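Local coordinates for protein thiol peroxidase (Aquifex aeolicus, PDB 2YZH) that probably reduces hydrogen peroxide and organic hydroperoxides to water and alcohols at the expense of thioredoxin, protecting the cell against oxidative stress, at residues V7-N12 / V151-E156; V31-D36 / D88-Q93; G44-V49 / G79-V84. All blocks are in the same frame, centred on the assembly; numbering follows the deposited sequence.

From the N terminus, the chain first enters contact 1, where the hairpin of strands 6-9 and 12-15 meets residues 151-156, the loop leading from strand 145-150 toward helix 160-170. This contact closes a loop that takes in most of the protein, including the other two contacts. Contact 2 follows, joining the end of strand 30-34 to the start of helix 90-100. Within its span lies contact 3, which pairs the entry to strand 49-54 with the start of strand 80-86. The three therefore nest without crossing. Contacts 2 and 3 both reach the seven-stranded sheet, with centres 18 Å apart; contact 1 stands about 12 Å from each, measured between nearest atoms.

Contact 1 of 3, residues V7-N12 / V151-E156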
ATOM      1  N   VAL D   7      19.836   3.860   9.038  1.00 19.09           N
ATOM      2  CA  VAL D   7      19.961   3.521  10.454  1.00 18.12           C
ATOM      3  C   VAL D   7      20.542   2.122  10.460  1.00 17.65           C
ATOM      4  O   VAL D   7      20.524   1.438   9.434  1.00 19.23           O
ATOM      5  CB  VAL D   7      18.598   3.471  11.199  1.00 18.20           C
ATOM      6  CG1 VAL D   7      17.967   4.848  11.230  1.00 18.53           C
ATOM      7  CG2 VAL D   7      17.672   2.457  10.538  1.00 18.71           C
ATOM      8  N   ASN D   8      21.074   1.692  11.598  1.00 15.67           N
ATOM      9  CA  ASN D   8      21.617   0.347  11.686  1.00 15.80           C
ATOM     10  C   ASN D   8      20.635  -0.563  12.408  1.00 15.60           C
ATOM     11  O   ASN D   8      19.893  -0.118  13.288  1.00 15.94           O
ATOM     12  CB  ASN D   8      22.933   0.320  12.473  1.00 17.38           C
ATOM     13  CG  ASN D   8      24.060   1.031  11.767  1.00 20.66           C
ATOM     14  OD1 ASN D   8      24.147   1.027  10.539  1.00 20.33           O
ATOM     15  ND2 ASN D   8      24.954   1.628  12.546  1.00 23.60           N
ATOM     16  N   LEU D   9      20.614  -1.829  12.012  1.00 14.36           N
ATOM     17  CA  LEU D   9      19.788  -2.830  12.680  1.00 15.81           C
ATOM     18  C   LEU D   9      20.797  -3.895  13.081  1.00 16.04           C
ATOM     19  O   LEU D   9      21.320  -4.616  12.232  1.00 16.14           O
ATOM     20  CB  LEU D   9      18.734  -3.438  11.752  1.00 14.06           C
ATOM     21  CG  LEU D   9      18.027  -4.660  12.365  1.00 18.43           C
ATOM     22  CD1 LEU D   9      17.439  -4.295  13.733  1.00 18.16           C
ATOM     23  CD2 LEU D   9      16.930  -5.153  11.425  1.00 17.57           C
ATOM     24  N   LYS D  10      21.084  -3.974  14.375  1.00 16.61           N
ATOM     25  CA  LYS D  10      22.064  -4.927  14.879  1.00 16.77           C
ATOM     26  C   LYS D  10      23.412  -4.726  14.182  1.00 16.96           C
ATOM     27  O   LYS D  10      24.074  -5.684  13.788  1.00 17.61           O
ATOM     28  CB  LYS D  10      21.559  -6.362  14.696  1.00 18.36           C
ATOM     29  CG  LYS D  10      20.289  -6.645  15.500  1.00 20.55           C
ATOM     30  CD  LYS D  10      19.793  -8.066  15.338  1.00 21.83           C
ATOM     31  CE  LYS D  10      18.539  -8.291  16.167  1.00 22.75           C
ATOM     32  NZ  LYS D  10      17.989  -9.662  15.997  1.00 25.28           N
ATOM     33  N   GLY D  11      23.804  -3.465  14.020  1.00 17.11           N
ATOM     34  CA  GLY D  11      25.081  -3.151  13.398  1.00 18.65           C
ATOM     35  C   GLY D  11      25.118  -3.041  11.883  1.00 19.95           C
ATOM     36  O   GLY D  11      26.066  -2.489  11.324  1.00 20.35           O
ATOM     37  N   ASN D  12      24.092  -3.558  11.216  1.00 19.15           N
ATOM     38  CA  ASN D  12      24.026  -3.531   9.759  1.00 20.64           C
ATOM     39  C   ASN D  12      23.175  -2.374   9.248  1.00 19.44           C
ATOM     40  O   ASN D  12      22.048  -2.180   9.689  1.00 17.52           O
ATOM     41  CB  ASN D  12      23.458  -4.857   9.254  1.00 21.18           C
ATOM     42  CG  ASN D  12      24.308  -6.042   9.667  1.00 24.12           C
ATOM     43  OD1 ASN D  12      23.802  -7.142   9.873  1.00 27.68           O
ATOM     44  ND2 ASN D  12      25.609  -5.822   9.780  1.00 24.70           N
ATOM     45  N   VAL D 151      17.184   7.599  16.210  1.00 13.88           N
ATOM     46  CA  VAL D 151      18.119   6.732  16.927  1.00 14.03           C
ATOM     47  C   VAL D 151      18.940   6.012  15.857  1.00 16.13           C
ATOM     48  O   VAL D 151      18.388   5.356  14.976  1.00 15.91           O
ATOM     49  CB  VAL D 151      17.359   5.723  17.818  1.00 13.94           C
ATOM     50  CG1 VAL D 151      18.343   4.934  18.686  1.00 15.50           C
ATOM     51  CG2 VAL D 151      16.363   6.473  18.702  1.00 15.22           C
ATOM     52  N   PRO D 152      20.278   6.125  15.919  1.00 17.32           N
ATOM     53  CA  PRO D 152      21.175   5.496  14.941  1.00 17.94           C
ATOM     54  C   PRO D 152      21.157   3.976  14.819  1.00 17.50           C
ATOM     55  O   PRO D 152      21.575   3.431  13.798  1.00 17.10           O
ATOM     56  CB  PRO D 152      22.549   6.033  15.341  1.00 18.58           C
ATOM     57  CG  PRO D 152      22.419   6.174  16.834  1.00 21.11           C
ATOM     58  CD  PRO D 152      21.047   6.791  16.987  1.00 16.88           C
ATOM     59  N   GLU D 153      20.687   3.297  15.858  1.00 16.20           N
ATOM     60  CA  GLU D 153      20.616   1.838  15.856  1.00 17.12           C
ATOM     61  C   GLU D 153      19.251   1.461  16.398  1.00 16.45           C
ATOM     62  O   GLU D 153      18.866   1.914  17.470  1.00 16.77           O
ATOM     63  CB  GLU D 153      21.721   1.250  16.747  1.00 17.87           C
ATOM     64  CG  GLU D 153      21.479  -0.183  17.233  1.00 18.80           C
ATOM     65  CD  GLU D 153      21.388  -1.203  16.110  1.00 19.85           C
ATOM     66  OE1 GLU D 153      22.338  -1.293  15.302  1.00 20.78           O
ATOM     67  OE2 GLU D 153      20.369  -1.929  16.043  1.00 17.61           O
ATOM     68  N   ILE D 154      18.522   0.632  15.658  1.00 16.29           N
ATOM     69  CA  ILE D 154      17.187   0.218  16.077  1.00 17.33           C
ATOM     70  C   ILE D 154      17.126  -0.425  17.468  1.00 18.13           C
ATOM     71  O   ILE D 154      16.171  -0.191  18.209  1.00 19.63           O
ATOM     72  CB  ILE D 154      16.563  -0.740  15.039  1.00 19.10           C
ATOM     73  CG1 ILE D 154      16.339   0.015  13.723  1.00 20.21           C
ATOM     74  CG2 ILE D 154      15.234  -1.286  15.555  1.00 18.23           C
ATOM     75  CD1 ILE D 154      15.965  -0.869  12.555  1.00 26.01           C
ATOM     76  N   THR D 155      18.131  -1.215  17.841  1.00 17.72           N
ATOM     77  CA  THR D 155      18.111  -1.859  19.158  1.00 18.23           C
ATOM     78  C   THR D 155      18.412  -0.920  20.322  1.00 17.44           C
ATOM     79  O   THR D 155      18.246  -1.302  21.477  1.00 18.32           O
ATOM     80  CB  THR D 155      19.112  -3.037  19.264  1.00 18.51           C
ATOM     81  OG1 THR D 155      20.448  -2.550  19.099  1.00 18.48           O
ATOM     82  CG2 THR D 155      18.812  -4.099  18.219  1.00 19.80           C
ATOM     83  N   GLU D 156      18.857   0.299  20.030  1.00 16.31           N
ATOM     84  CA  GLU D 156      19.180   1.248  21.090  1.00 17.78           C
ATOM     85  C   GLU D 156      17.995   2.134  21.471  1.00 18.93           C
ATOM     86  O   GLU D 156      17.102   2.388  20.662  1.00 16.52           O
ATOM     87  CB  GLU D 156      20.379   2.116  20.669  1.00 16.74           C
ATOM     88  CG  GLU D 156      21.655   1.303  20.480  1.00 16.28           C
ATOM     89  CD  GLU D 156      22.830   2.096  19.927  1.00 18.56           C
ATOM     90  OE1 GLU D 156      22.670   3.287  19.589  1.00 17.79           O
ATOM     91  OE2 GLU D 156      23.928   1.509  19.825  1.00 17.11           O
TER
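The carboxylate of Glu153 is the flat group to which the backbone of residues 8-11 is fitted. Over one face lies the carbonyl of Asn8, its O atom 3.4 Å from Glu153 CD, with Asn8 CB beside the same face, near OE1. The edge takes two N-H groups. Lys10 N reaches the syn lone pair of Glu153 OE2 at 2.7 Å, while Thr155 N uses the anti lone pair of that oxygen at 3.0 Å. Gly11 N meets Glu153 OE1 at 2.9 Å from the syn side, 28° out of plane, toward the opposite face. Glu153 arrives with CG anti to its backbone N (chi1 159°) and a bend at chi2 that swings CD back toward the hairpin.

Lys10 and Gly11 are the two central residues of a type I' turn from Leu9 to Asn12, which joins strands 6-9 and 12-15 in a beta hairpin. Next to the carboxylate, Asn8 and Glu153 form a single backbone bridge: Asn8 N donates to Pro152 O and Ile154 N to Asn8 O, each at 2.8 Å, the second with a C=O...N angle of 169°. Ile154 completes the apolar side; its CD1 lies 3.9 Å from Leu9 CB, and Leu128 touches both side chains. An alanine in place of Glu153 would probably leave the amides of Lys10, Gly11 and Thr155 without this acceptor and the hairpin turn freer to move.

Three N-H donors around one buried carboxylate are likely to stabilise its negative charge, partly opposed by the Asn8 oxygen over its face. The chemistry thus implies a hairpin held by a charged acceptor and paired backbones, next to Ile154, whose side chain is about 7 Å from that of the predicted peroxidatic Cys63.

Contact 2 of 3, residues V31-D36 / D88-Q93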
ATOM      1  N   VAL D  31      -2.978   9.700   9.663  1.00 10.64           N
ATOM      2  CA  VAL D  31      -4.243   9.193  10.171  1.00 10.46           C
ATOM      3  C   VAL D  31      -3.961   7.832  10.786  1.00 11.07           C
ATOM      4  O   VAL D  31      -3.759   6.846  10.071  1.00 12.41           O
ATOM      5  CB  VAL D  31      -5.268   9.043   9.037  1.00 10.76           C
ATOM      6  CG1 VAL D  31      -6.585   8.520   9.601  1.00 11.75           C
ATOM      7  CG2 VAL D  31      -5.471  10.389   8.348  1.00 11.92           C
ATOM      8  N   VAL D  32      -3.935   7.790  12.117  1.00 12.02           N
ATOM      9  CA  VAL D  32      -3.640   6.563  12.840  1.00 11.98           C
ATOM     10  C   VAL D  32      -4.857   6.032  13.603  1.00 13.52           C
ATOM     11  O   VAL D  32      -5.854   6.740  13.784  1.00 14.22           O
ATOM     12  CB  VAL D  32      -2.440   6.785  13.806  1.00 11.86           C
ATOM     13  CG1 VAL D  32      -1.167   7.034  12.997  1.00 13.44           C
ATOM     14  CG2 VAL D  32      -2.710   7.981  14.720  1.00 11.20           C
ATOM     15  N   VAL D  33      -4.769   4.784  14.048  1.00 13.50           N
ATOM     16  CA  VAL D  33      -5.878   4.142  14.748  1.00 12.05           C
ATOM     17  C   VAL D  33      -5.536   3.845  16.207  1.00 15.00           C
ATOM     18  O   VAL D  33      -4.532   3.180  16.487  1.00 13.38           O
ATOM     19  CB  VAL D  33      -6.269   2.819  14.031  1.00 12.79           C
ATOM     20  CG1 VAL D  33      -7.510   2.210  14.681  1.00  8.60           C
ATOM     21  CG2 VAL D  33      -6.531   3.081  12.549  1.00 15.56           C
ATOM     22  N   THR D  34      -6.362   4.338  17.130  1.00 15.70           N
ATOM     23  CA  THR D  34      -6.134   4.113  18.561  1.00 18.54           C
ATOM     24  C   THR D  34      -6.668   2.748  19.006  1.00 18.86           C
ATOM     25  O   THR D  34      -7.353   2.067  18.245  1.00 16.85           O
ATOM     26  CB  THR D  34      -6.763   5.240  19.421  1.00 20.64           C
ATOM     27  OG1 THR D  34      -8.130   5.430  19.052  1.00 22.30           O
ATOM     28  CG2 THR D  34      -6.014   6.544  19.209  1.00 22.50           C
ATOM     29  N   LYS D  35      -6.362   2.355  20.238  1.00 20.69           N
ATOM     30  CA  LYS D  35      -6.771   1.043  20.740  1.00 22.75           C
ATOM     31  C   LYS D  35      -8.271   0.763  20.746  1.00 23.20           C
ATOM     32  O   LYS D  35      -8.685  -0.390  20.836  1.00 23.79           O
ATOM     33  CB  LYS D  35      -6.188   0.809  22.139  1.00 24.43           C
ATOM     34  CG  LYS D  35      -6.604   1.826  23.180  1.00 27.31           C
ATOM     35  CD  LYS D  35      -5.855   1.597  24.486  1.00 29.54           C
ATOM     36  CE  LYS D  35      -6.277   2.600  25.544  1.00 30.82           C
ATOM     37  NZ  LYS D  35      -7.727   2.487  25.847  1.00 32.64           N
ATOM     38  N   ASP D  36      -9.085   1.806  20.650  1.00 22.89           N
ATOM     39  CA  ASP D  36     -10.532   1.627  20.623  1.00 22.64           C
ATOM     40  C   ASP D  36     -11.024   1.603  19.173  1.00 21.86           C
ATOM     41  O   ASP D  36     -12.226   1.667  18.908  1.00 18.77           O
ATOM     42  CB  ASP D  36     -11.218   2.757  21.399  1.00 26.46           C
ATOM     43  CG  ASP D  36     -10.814   4.135  20.909  1.00 29.21           C
ATOM     44  OD1 ASP D  36      -9.964   4.219  19.999  1.00 29.66           O
ATOM     45  OD2 ASP D  36     -11.344   5.138  21.436  1.00 32.05           O
ATOM     46  N   ASP D  88       2.081  -1.938  14.729  1.00 13.88           N
ATOM     47  CA  ASP D  88       1.360  -2.978  15.475  1.00 14.67           C
ATOM     48  C   ASP D  88      -0.125  -2.769  15.220  1.00 15.54           C
ATOM     49  O   ASP D  88      -0.558  -1.630  15.075  1.00 15.70           O
ATOM     50  CB  ASP D  88       1.560  -2.826  16.988  1.00 16.80           C
ATOM     51  CG  ASP D  88       2.990  -3.044  17.426  1.00 16.81           C
ATOM     52  OD1 ASP D  88       3.526  -4.141  17.177  1.00 16.88           O
ATOM     53  OD2 ASP D  88       3.568  -2.119  18.030  1.00 19.78           O
ATOM     54  N   LEU D  89      -0.907  -3.844  15.167  1.00 16.05           N
ATOM     55  CA  LEU D  89      -2.346  -3.675  14.989  1.00 15.92           C
ATOM     56  C   LEU D  89      -2.856  -3.137  16.315  1.00 15.93           C
ATOM     57  O   LEU D  89      -2.226  -3.341  17.356  1.00 16.82           O
ATOM     58  CB  LEU D  89      -3.053  -5.004  14.703  1.00 15.89           C
ATOM     59  CG  LEU D  89      -2.896  -5.665  13.338  1.00 17.26           C
ATOM     60  CD1 LEU D  89      -3.861  -6.840  13.262  1.00 17.68           C
ATOM     61  CD2 LEU D  89      -3.201  -4.660  12.216  1.00 17.48           C
ATOM     62  N   PRO D  90      -3.999  -2.438  16.299  1.00 15.24           N
ATOM     63  CA  PRO D  90      -4.581  -1.879  17.522  1.00 16.04           C
ATOM     64  C   PRO D  90      -4.795  -2.941  18.610  1.00 17.05           C
ATOM     65  O   PRO D  90      -4.688  -2.652  19.799  1.00 17.31           O
ATOM     66  CB  PRO D  90      -5.903  -1.285  17.032  1.00 16.15           C
ATOM     67  CG  PRO D  90      -5.571  -0.858  15.628  1.00 16.14           C
ATOM     68  CD  PRO D  90      -4.784  -2.046  15.113  1.00 15.15           C
ATOM     69  N   PHE D  91      -5.085  -4.171  18.199  1.00 17.78           N
ATOM     70  CA  PHE D  91      -5.333  -5.247  19.158  1.00 19.35           C
ATOM     71  C   PHE D  91      -4.128  -5.547  20.038  1.00 19.06           C
ATOM     72  O   PHE D  91      -4.281  -5.873  21.211  1.00 19.57           O
ATOM     73  CB  PHE D  91      -5.780  -6.502  18.416  1.00 18.38           C
ATOM     74  CG  PHE D  91      -6.905  -6.253  17.461  1.00 22.30           C
ATOM     75  CD1 PHE D  91      -8.163  -5.888  17.931  1.00 23.40           C
ATOM     76  CD2 PHE D  91      -6.696  -6.327  16.089  1.00 21.92           C
ATOM     77  CE1 PHE D  91      -9.198  -5.597  17.044  1.00 24.04           C
ATOM     78  CE2 PHE D  91      -7.721  -6.039  15.196  1.00 23.83           C
ATOM     79  CZ  PHE D  91      -8.974  -5.673  15.675  1.00 24.76           C
ATOM     80  N   ALA D  92      -2.932  -5.430  19.473  1.00 19.43           N
ATOM     81  CA  ALA D  92      -1.711  -5.675  20.234  1.00 18.59           C
ATOM     82  C   ALA D  92      -1.407  -4.464  21.108  1.00 18.67           C
ATOM     83  O   ALA D  92      -0.934  -4.605  22.234  1.00 17.24           O
ATOM     84  CB  ALA D  92      -0.548  -5.946  19.290  1.00 20.03           C
ATOM     85  N   GLN D  93      -1.684  -3.269  20.587  1.00 18.53           N
ATOM     86  CA  GLN D  93      -1.435  -2.050  21.344  1.00 19.44           C
ATOM     87  C   GLN D  93      -2.350  -1.982  22.558  1.00 19.67           C
ATOM     88  O   GLN D  93      -1.956  -1.490  23.616  1.00 20.94           O
ATOM     89  CB  GLN D  93      -1.650  -0.808  20.471  1.00 18.93           C
ATOM     90  CG  GLN D  93      -0.741  -0.727  19.247  1.00 19.11           C
ATOM     91  CD  GLN D  93      -0.556   0.700  18.761  1.00 20.89           C
ATOM     92  OE1 GLN D  93      -1.494   1.500  18.788  1.00 19.05           O
ATOM     93  NE2 GLN D  93       0.653   1.024  18.305  1.00 17.20           N
TER
HETATM   94  O   HOH W   1      -4.065   1.144  18.607  1.00 22.92           O
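Pro90 turns its ring toward Val33 and Thr34, and its atoms can be followed outward from the backbone. CB comes first, 3.8 Å from Thr34 O, a contact of a ring methylene with a carbonyl oxygen. CG, the tip of the ring, reaches Val33 CG1 at 3.8 Å and stays close to Val33 CB, at 4.1 Å. Val33 offers CG1 because that methyl stands anti to its backbone N (chi1 -175°), and the two side chains meet obliquely.

No direct hydrogen bond joins the segments; a water supplies the polar link. It donates both of its protons, one to Val33 O at 3.0 Å and one to Gln93 OE1 at 2.6 Å, bridging two acceptors that are themselves 4.2 Å apart. The amide of Gln93 is held at its other end as well, since NE2 makes weak hydrogen bonds to Ala108 O and Ser86 OG.

Leu89 is the N-cap residue, and its carbonyl O accepts from Ala92 N at 3.1 Å and Gln93 N at 3.3 Å. Pro90 and Gln93, three positions apart and so nearly one helical turn, both point their CB toward residues 31-36.

Within the fold, the start of helix 90-100 packs against the end of strand 30-34, with strand 106-109 alongside: Val33 pairs with Ser109 through the backbone, and Pro90 touches that serine. Lys35, just past the strand, touches helix residue Cys97, the predicted redox partner of Cys63, although no disulfide joins them here. On another side Phe91 and Ala92 pack on Ser57 and Asp59 of the second subunit.

Contact 3 of 3, residues G44-V49 / G79-V84; sequences GAKDVV and GVDVTV
Val49 and Val80 lie side by side on one face of the sheet, while Val48 stands beside Asp81. In the first pair Val49 CG1 is 4.3 Å from Val80 CG2, a loose contact between methyls. Val80 CG2 is pressed much harder against the backbone opposite, 3.3 Å from Val49 O. This follows from a first torsion of 72°, which sets CG2 anti to the backbone N and leaves CG1 between the N and the carbonyl carbon. Val48 repeats the arrangement at 67°: its CG2, again anti to the N, packs tightly at 3.2 Å from Gly79 O, and CG1 turns to Asp81 CB at 4.2 Å.

The backbones bridge in parallel register at Val49 and Val80. Asp81 N donates to Val49 O at 2.8 Å, with a C=O...N angle of 170°, whereas the bond from Val49 N to Gly79 O is weak and longer. Val49 O also receives a CA-H contact from Val80. This pairing starts the neighbouring parallel strands 49-54 and 80-86, which are joined through helix 61-73 as a beta-alpha-beta crossover of the thioredoxin fold. Helix 160-170 packs on the Val49 and Val80 face, placing Leu170 against Val49 and Val167 against Val80.

Lys46 comes obliquely toward Asp81 on an extended chain. Its NZ stops 4.2 Å from Asp81 OD2, too far for a salt bridge though the opposite charges probably still attract; NZ instead hydrogen-bonds to Ile41 O. Asp81 OD2 also forms a long, weak ion pair with Lys40 NZ. Just before Val48, Asp47 is the centre of an inverse gamma turn, closed by a weak bond from Val48 N to Lys46 O, and this bends the chain between Lys46 and the strand. Gly79 leads into Val80 with a positive phi, which glycine adopts more easily than other residues.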
ATOM      1  N   GLY D  44       0.448  18.068  11.440  1.00 14.24           N
ATOM      2  CA  GLY D  44      -0.303  19.251  11.061  1.00 15.25           C
ATOM      3  C   GLY D  44      -0.238  20.256  12.196  1.00 15.63           C
ATOM      4  O   GLY D  44       0.460  20.033  13.184  1.00 13.34           O
ATOM      5  N   ALA D  45      -0.963  21.358  12.072  1.00 17.55           N
ATOM      6  CA  ALA D  45      -0.949  22.379  13.110  1.00 19.95           C
ATOM      7  C   ALA D  45      -2.110  22.232  14.091  1.00 20.85           C
ATOM      8  O   ALA D  45      -3.270  22.173  13.689  1.00 20.98           O
ATOM      9  CB  ALA D  45      -0.978  23.764  12.472  1.00 20.18           C
ATOM     10  N   LYS D  46      -1.782  22.164  15.378  1.00 21.49           N
ATOM     11  CA  LYS D  46      -2.780  22.058  16.442  1.00 22.38           C
ATOM     12  C   LYS D  46      -2.434  23.106  17.498  1.00 22.77           C
ATOM     13  O   LYS D  46      -1.296  23.554  17.573  1.00 22.63           O
ATOM     14  CB  LYS D  46      -2.741  20.671  17.086  1.00 22.99           C
ATOM     15  CG  LYS D  46      -3.114  19.519  16.174  1.00 25.32           C
ATOM     16  CD  LYS D  46      -3.168  18.223  16.976  1.00 27.96           C
ATOM     17  CE  LYS D  46      -3.634  17.054  16.134  1.00 30.53           C
ATOM     18  NZ  LYS D  46      -3.846  15.846  16.979  1.00 32.90           N
ATOM     19  N   ASP D  47      -3.407  23.496  18.315  1.00 23.79           N
ATOM     20  CA  ASP D  47      -3.154  24.490  19.358  1.00 25.35           C
ATOM     21  C   ASP D  47      -2.495  23.806  20.555  1.00 24.24           C
ATOM     22  O   ASP D  47      -2.879  24.034  21.704  1.00 25.10           O
ATOM     23  CB  ASP D  47      -4.471  25.151  19.791  1.00 28.30           C
ATOM     24  CG  ASP D  47      -4.266  26.289  20.787  1.00 30.10           C
ATOM     25  OD1 ASP D  47      -5.269  26.736  21.383  1.00 31.28           O
ATOM     26  OD2 ASP D  47      -3.113  26.740  20.971  1.00 28.07           O
ATOM     27  N   VAL D  48      -1.498  22.968  20.276  1.00 22.66           N
ATOM     28  CA  VAL D  48      -0.787  22.231  21.314  1.00 20.35           C
ATOM     29  C   VAL D  48       0.514  21.655  20.754  1.00 21.54           C
ATOM     30  O   VAL D  48       0.612  21.387  19.554  1.00 20.43           O
ATOM     31  CB  VAL D  48      -1.659  21.066  21.850  1.00 21.73           C
ATOM     32  CG1 VAL D  48      -1.864  20.025  20.760  1.00 20.57           C
ATOM     33  CG2 VAL D  48      -1.014  20.443  23.080  1.00 22.60           C
ATOM     34  N   VAL D  49       1.514  21.470  21.613  1.00 19.85           N
ATOM     35  CA  VAL D  49       2.784  20.907  21.166  1.00 19.60           C
ATOM     36  C   VAL D  49       2.614  19.400  21.017  1.00 18.26           C
ATOM     37  O   VAL D  49       2.128  18.730  21.925  1.00 19.04           O
ATOM     38  CB  VAL D  49       3.928  21.208  22.165  1.00 20.47           C
ATOM     39  CG1 VAL D  49       5.167  20.404  21.799  1.00 19.45           C
ATOM     40  CG2 VAL D  49       4.260  22.693  22.133  1.00 20.82           C
ATOM     41  N   GLY D  79      -0.176  21.265  28.171  1.00 19.52           N
ATOM     42  CA  GLY D  79       0.147  21.799  26.859  1.00 19.82           C
ATOM     43  C   GLY D  79       0.871  20.907  25.866  1.00 20.77           C
ATOM     44  O   GLY D  79       1.479  21.411  24.920  1.00 21.06           O
ATOM     45  N   VAL D  80       0.808  19.595  26.057  1.00 20.80           N
ATOM     46  CA  VAL D  80       1.475  18.676  25.141  1.00 23.76           C
ATOM     47  C   VAL D  80       0.604  17.462  24.837  1.00 24.72           C
ATOM     48  O   VAL D  80      -0.221  17.050  25.653  1.00 25.59           O
ATOM     49  CB  VAL D  80       2.829  18.193  25.721  1.00 23.49           C
ATOM     50  CG1 VAL D  80       2.590  17.234  26.880  1.00 26.55           C
ATOM     51  CG2 VAL D  80       3.658  17.529  24.633  1.00 26.07           C
ATOM     52  N   ASP D  81       0.782  16.903  23.648  1.00 24.96           N
ATOM     53  CA  ASP D  81       0.032  15.727  23.228  1.00 24.92           C
ATOM     54  C   ASP D  81       1.065  14.733  22.705  1.00 23.40           C
ATOM     55  O   ASP D  81       1.650  14.943  21.644  1.00 23.86           O
ATOM     56  CB  ASP D  81      -0.966  16.106  22.129  1.00 27.39           C
ATOM     57  CG  ASP D  81      -1.781  14.927  21.652  1.00 30.20           C
ATOM     58  OD1 ASP D  81      -2.394  14.240  22.498  1.00 33.59           O
ATOM     59  OD2 ASP D  81      -1.813  14.685  20.428  1.00 35.82           O
ATOM     60  N   VAL D  82       1.294  13.665  23.464  1.00 22.23           N
ATOM     61  CA  VAL D  82       2.286  12.651  23.104  1.00 20.28           C
ATOM     62  C   VAL D  82       1.671  11.362  22.570  1.00 18.90           C
ATOM     63  O   VAL D  82       0.811  10.755  23.209  1.00 18.08           O
ATOM     64  CB  VAL D  82       3.178  12.311  24.328  1.00 20.80           C
ATOM     65  CG1 VAL D  82       4.296  11.373  23.922  1.00 19.59           C
ATOM     66  CG2 VAL D  82       3.747  13.587  24.919  1.00 20.27           C
ATOM     67  N   THR D  83       2.134  10.934  21.398  1.00 17.67           N
ATOM     68  CA  THR D  83       1.623   9.722  20.777  1.00 14.44           C
ATOM     69  C   THR D  83       2.757   8.796  20.349  1.00 13.60           C
ATOM     70  O   THR D  83       3.700   9.234  19.689  1.00 15.33           O
ATOM     71  CB  THR D  83       0.785  10.049  19.521  1.00 14.39           C
ATOM     72  OG1 THR D  83      -0.235  11.004  19.848  1.00 16.92           O
ATOM     73  CG2 THR D  83       0.126   8.784  18.980  1.00 16.19           C
ATOM     74  N   VAL D  84       2.670   7.526  20.735  1.00 14.72           N
ATOM     75  CA  VAL D  84       3.661   6.520  20.341  1.00 14.73           C
ATOM     76  C   VAL D  84       3.043   5.791  19.149  1.00 14.54           C
ATOM     77  O   VAL D  84       1.952   5.236  19.265  1.00 16.46           O
ATOM     78  CB  VAL D  84       3.930   5.499  21.470  1.00 16.73           C
ATOM     79  CG1 VAL D  84       4.891   4.420  20.977  1.00 15.38           C
ATOM     80  CG2 VAL D  84       4.529   6.206  22.681  1.00 19.33           C
TER